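Local coordinates for hyaluronidase (Streptomyces koganeiensis, PDB 4UFQ) that degrades hyaluronan and forms a trimer of elongated, intertwined chains rich in beta-strands, the triple-stranded beta-helix of phage-type hyaluronidases, at the interface of chains A and B. Coordinates in Å, arbitrary orientation; residue numbers count along the deposited sequence, not the author numbering. Chains: chain A/B, Hyaluronidase.

Contacts 1 and 2 join the same two chains at places whose C-alpha centres lie about 54 Å apart, and they share no residue or strand. Both follow one plan: a strand of chain A (28-32 in contact 1, 169-172 in contact 2) runs parallel to a strand of chain B from slightly earlier in the sequence (18-23 and 157-160). Contact 1 lies towards the N-terminal end and contact 2 in the C-terminal half. Such repeated sheet formation between chains fits the intertwined trimer expected of this family, in which the chains are held together along much of their length.

Contact 1: the interface of chains A and B. Residues chain A 29-33; chain B 21-23, 25, 27.
Strand 28-32 of chain A runs parallel to strand 18-23 of chain B, with B:Ala21 N hydrogen-bonded to A:Phe29 O, A:Lys31 N to B:Ala21 O, B:Thr23 N to A:Lys31 O and A:Thr33 N to B:Thr23 O. On one side of this sheet A:Lys31 and B:Asp22 lie alongside each other and point the same way. The lysine starts with CG anti to its backbone N (chi1 173°) and continues extended, and its CD methylene packs 3.8 Å from the carboxylate carbon CG of B:Asp22. The ammonium NZ stays 4.2 Å from carboxylate oxygen OD2 of B:Asp22, too far for a salt bridge, although opposite charges may still attract. On the other side, A:Thr32 turns its hydroxyl beside its own backbone N (chi1 -74°) and gives a hydrogen bond in the carbonyl plane of B:Leu25, OG1 to O 2.8 Å. The same OG1 weakly accepts B:Ala27 N. A valine in place of A:Thr32 would probably leave B:Leu25 O without its donor and the B:Leu25-B:Ala27 loop less firmly tied to the strand. Within chain B, OG1 of B:Thr23 accepts B:Leu25 N at 3.0 Å, which probably steadies the start of that loop. A:Leu30 adds an apolar touch, CB to B:Ala27 CB at 3.8 Å. A water links the two chains, meeting A:Thr33 OG1 and B:Thr23 O and lying 2.7 Å from carboxylate oxygen OD1 of B:Asp22.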
loop_
_atom_site.group_PDB
_atom_site.type_symbol
_atom_site.label_atom_id
_atom_site.label_comp_id
_atom_site.label_asym_id
_atom_site.label_seq_id
_atom_site.Cartn_x
_atom_site.Cartn_y
_atom_site.Cartn_z
ATOM N N PHE A 29 22.482 21.669 -6.718
ATOM C CA PHE A 29 23.223 20.473 -6.339
ATOM C C PHE A 29 23.714 20.655 -4.906
ATOM O O PHE A 29 24.590 21.475 -4.641
ATOM C CB PHE A 29 24.393 20.223 -7.296
ATOM C CG PHE A 29 25.201 18.998 -6.958
ATOM C CD1 PHE A 29 24.835 17.752 -7.444
ATOM C CD2 PHE A 29 26.326 19.093 -6.156
ATOM C CE1 PHE A 29 25.580 16.624 -7.131
ATOM C CE2 PHE A 29 27.071 17.976 -5.841
ATOM C CZ PHE A 29 26.694 16.736 -6.326
ATOM N N LEU A 30 23.129 19.907 -3.979
ATOM C CA LEU A 30 23.406 20.092 -2.563
ATOM C C LEU A 30 23.931 18.792 -2.003
ATOM O O LEU A 30 23.161 17.839 -1.805
ATOM C CB LEU A 30 22.139 20.534 -1.828
ATOM C CG LEU A 30 21.511 21.828 -2.367
ATOM C CD1 LEU A 30 20.103 21.993 -1.840
ATOM C CD2 LEU A 30 22.353 23.040 -1.998
ATOM N N LYS A 31 25.236 18.759 -1.764
ATOM C CA LYS A 31 25.915 17.578 -1.260
ATOM C C LYS A 31 26.549 17.858 0.098
ATOM O O LYS A 31 27.291 18.822 0.264
ATOM C CB LYS A 31 26.973 17.100 -2.255
ATOM C CG LYS A 31 27.849 15.964 -1.737
ATOM C CD LYS A 31 28.854 15.529 -2.781
ATOM C CE LYS A 31 29.663 14.330 -2.315
ATOM N NZ LYS A 31 30.687 13.918 -3.317
ATOM N N THR A 32 26.242 16.995 1.056
ATOM C CA THR A 32 26.763 17.062 2.410
ATOM C C THR A 32 27.400 15.722 2.754
ATOM O O THR A 32 26.833 14.668 2.453
ATOM C CB THR A 32 25.634 17.376 3.434
ATOM O OG1 THR A 32 25.244 18.756 3.326
ATOM C CG2 THR A 32 26.077 17.097 4.873
ATOM N N THR A 33 28.575 15.770 3.373
ATOM C CA THR A 33 29.203 14.589 3.940
ATOM C C THR A 33 29.371 14.838 5.434
ATOM O O THR A 33 30.205 15.654 5.855
ATOM C CB THR A 33 30.559 14.285 3.274
ATOM O OG1 THR A 33 30.426 14.391 1.850
ATOM C CG2 THR A 33 31.044 12.880 3.639
ATOM N N ALA B 21 26.595 23.240 -3.524
ATOM C CA ALA B 21 27.351 23.149 -2.290
ATOM C C ALA B 21 27.878 21.729 -2.138
ATOM O O ALA B 21 27.136 20.763 -2.312
ATOM C CB ALA B 21 26.492 23.542 -1.095
ATOM N N ASP B 22 29.172 21.619 -1.853
ATOM C CA ASP B 22 29.805 20.344 -1.521
ATOM C C ASP B 22 30.541 20.559 -0.211
ATOM O O ASP B 22 31.641 21.104 -0.194
ATOM C CB ASP B 22 30.779 19.909 -2.618
ATOM C CG ASP B 22 31.281 18.485 -2.426
ATOM O OD1 ASP B 22 31.032 17.899 -1.352
ATOM O OD2 ASP B 22 31.935 17.958 -3.350
ATOM N N THR B 23 29.928 20.118 0.881
ATOM C CA THR B 23 30.267 20.619 2.201
ATOM C C THR B 23 30.134 19.572 3.303
ATOM O O THR B 23 29.600 18.483 3.078
ATOM C CB THR B 23 29.364 21.832 2.524
ATOM O OG1 THR B 23 29.682 22.354 3.820
ATOM C CG2 THR B 23 27.878 21.431 2.466
ATOM N N LEU B 25 28.947 20.876 6.287
ATOM C CA LEU B 25 27.802 21.474 6.953
ATOM C C LEU B 25 26.556 20.925 6.298
ATOM O O LEU B 25 26.637 20.248 5.274
ATOM C CB LEU B 25 27.800 22.992 6.774
ATOM C CG LEU B 25 29.067 23.748 7.168
ATOM C CD1 LEU B 25 28.839 25.235 6.976
ATOM C CD2 LEU B 25 29.449 23.425 8.598
ATOM N N ALA B 27 24.009 21.431 3.758
ATOM C CA ALA B 27 24.149 22.218 2.538
ATOM C C ALA B 27 23.031 23.244 2.374
ATOM O O ALA B 27 23.256 24.323 1.819
ATOM C CB ALA B 27 24.227 21.304 1.313
HETATM O O HOH W 1 30.714 16.853 1.089
#

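Contact 2: the interface of chains A and B. Residues chain A 169-172; chain B 154-155, 157-159.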
loop_
_atom_site.group_PDB
_atom_site.type_symbol
_atom_site.label_atom_id
_atom_site.label_comp_id
_atom_site.label_asym_id
_atom_site.label_seq_id
_atom_site.Cartn_x
_atom_site.Cartn_y
_atom_site.Cartn_z
ATOM N N LEU A 169 -15.216 -14.418 7.694
ATOM C CA LEU A 169 -15.366 -14.178 6.260
ATOM C C LEU A 169 -16.827 -14.098 5.905
ATOM O O LEU A 169 -17.613 -14.993 6.293
ATOM C CB LEU A 169 -14.685 -15.303 5.475
ATOM C CG LEU A 169 -14.782 -15.231 3.957
ATOM C CD1 LEU A 169 -14.131 -13.953 3.416
ATOM C CD2 LEU A 169 -14.129 -16.442 3.311
ATOM N N LEU A 170 -17.203 -13.038 5.182
ATOM C CA LEU A 170 -18.509 -12.911 4.547
ATOM C C LEU A 170 -18.306 -12.827 3.045
ATOM O O LEU A 170 -17.556 -11.966 2.560
ATOM C CB LEU A 170 -19.266 -11.680 5.042
ATOM C CG LEU A 170 -20.512 -11.240 4.255
ATOM C CD1 LEU A 170 -21.625 -12.318 4.255
ATOM C CD2 LEU A 170 -21.029 -9.985 4.840
ATOM N N VAL A 171 -19.010 -13.689 2.314
ATOM C CA VAL A 171 -19.011 -13.604 0.851
ATOM C C VAL A 171 -20.413 -13.394 0.354
ATOM O O VAL A 171 -21.306 -14.212 0.580
ATOM C CB VAL A 171 -18.382 -14.825 0.126
ATOM C CG1 VAL A 171 -16.868 -14.841 0.343
ATOM C CG2 VAL A 171 -19.034 -16.124 0.548
ATOM N N GLU A 172 -20.629 -12.278 -0.334
ATOM C CA GLU A 172 -21.886 -11.989 -0.995
ATOM C C GLU A 172 -21.712 -12.439 -2.448
ATOM O O GLU A 172 -21.385 -11.654 -3.324
ATOM C CB GLU A 172 -22.250 -10.514 -0.903
ATOM C CG GLU A 172 -22.590 -10.071 0.523
ATOM C CD GLU A 172 -23.217 -8.698 0.586
ATOM O OE1 GLU A 172 -24.373 -8.537 0.114
ATOM O OE2 GLU A 172 -22.574 -7.761 1.101
ATOM N N ARG B 154 -18.839 -6.356 7.322
ATOM C CA ARG B 154 -19.688 -7.119 8.243
ATOM C C ARG B 154 -19.071 -8.465 8.650
ATOM O O ARG B 154 -19.764 -9.366 9.162
ATOM C CB ARG B 154 -21.104 -7.291 7.662
ATOM C CG ARG B 154 -21.844 -5.978 7.436
ATOM C CD ARG B 154 -23.349 -6.159 7.260
ATOM N NE ARG B 154 -23.664 -7.033 6.112
ATOM C CZ ARG B 154 -23.807 -6.611 4.862
ATOM N NH1 ARG B 154 -23.615 -5.330 4.535
ATOM N NH2 ARG B 154 -24.105 -7.467 3.913
ATOM N N ALA B 155 -17.763 -8.576 8.468
ATOM C CA ALA B 155 -16.979 -9.715 8.930
ATOM C C ALA B 155 -15.523 -9.255 8.957
ATOM O O ALA B 155 -15.208 -8.134 8.485
ATOM C CB ALA B 155 -17.168 -10.925 7.975
ATOM N N VAL B 157 -13.223 -10.223 7.015
ATOM C CA VAL B 157 -13.061 -9.952 5.584
ATOM C C VAL B 157 -14.435 -10.092 4.939
ATOM O O VAL B 157 -15.120 -11.096 5.156
ATOM C CB VAL B 157 -12.078 -10.932 4.923
ATOM C CG1 VAL B 157 -11.977 -10.680 3.422
ATOM C CG2 VAL B 157 -10.708 -10.787 5.588
ATOM N N HIS B 158 -14.846 -9.086 4.174
ATOM C CA HIS B 158 -16.172 -9.000 3.559
ATOM C C HIS B 158 -15.960 -8.771 2.064
ATOM O O HIS B 158 -15.415 -7.733 1.673
ATOM C CB HIS B 158 -16.931 -7.822 4.194
ATOM C CG HIS B 158 -18.322 -7.567 3.683
ATOM N ND1 HIS B 158 -19.200 -6.743 4.360
ATOM C CD2 HIS B 158 -18.980 -7.979 2.571
ATOM C CE1 HIS B 158 -20.339 -6.669 3.693
ATOM N NE2 HIS B 158 -20.239 -7.417 2.610
ATOM N N ILE B 159 -16.358 -9.748 1.237
ATOM C CA ILE B 159 -16.215 -9.699 -0.223
ATOM C C ILE B 159 -17.553 -9.642 -0.886
ATOM O O ILE B 159 -18.446 -10.420 -0.523
ATOM C CB ILE B 159 -15.468 -10.962 -0.767
ATOM C CG1 ILE B 159 -14.157 -11.195 -0.007
ATOM C CG2 ILE B 159 -15.237 -10.831 -2.272
ATOM C CD1 ILE B 159 -13.485 -12.537 -0.303
HETATM O O HOH W 2 -25.884 -6.589 1.310
#
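A:Leu170 is gripped by chain B through both its backbone and its side chain. Its N donates a hydrogen bond to B:Val157 O and its O receives one from B:Ile159 N, while A:Glu172 N continues the pattern to B:Ile159 O, joining strands 169-172 and 157-160 in parallel. The side chain, with CG anti to its backbone N (chi1 167°), lies alongside B:His158 and sets methyl CD2 over the centre of the imidazole face, 3.5 Å from the ring centroid. CB of the same leucine rests 3.7 Å from CB of B:Ala155, and CD2 also reaches CB of B:Arg154. On the opposite side of the sheet the side-chain packing is purely aliphatic: A:Leu169 CD1 meets B:Val157 CG1 at 3.9 Å, and B:Ile159 CD1 comes near both A:Leu169 and A:Val171.

At the polar end, the edge of the imidazole carries the contact. NE2 of B:His158 donates to carboxylate oxygen OE2 of A:Glu172 at 2.8 Å, a nearly straight bond (164° at H) that lies close to the ring plane and uses the anti lone pair of OE2. The other ring nitrogen, ND1, accepts the backbone N of B:Arg154 at 3.0 Å, so both nitrogens are engaged and rotation of the ring is restrained. The arginine bends at chi3 and presents its guanidinium face to the CE1 edge of the imidazole, so the ring is packed over one face by A:Leu170 and at its edge by the arginine. Its NH2 forms a salt bridge with OE2 of A:Glu172 at 3.2 Å, weak as a hydrogen bond because it is long and strongly bent at the hydrogen. Hydration marks this arginine-glutamate end as the looser one, in contrast to the close leucine packing: a water sits 2.7 Å from OE1 of A:Glu172 and more distantly meets B:Arg154 NH2. Strand pairing, leucine packing and the histidine-glutamate bond together fasten chain A to chain B in the C-terminal half of the trimer.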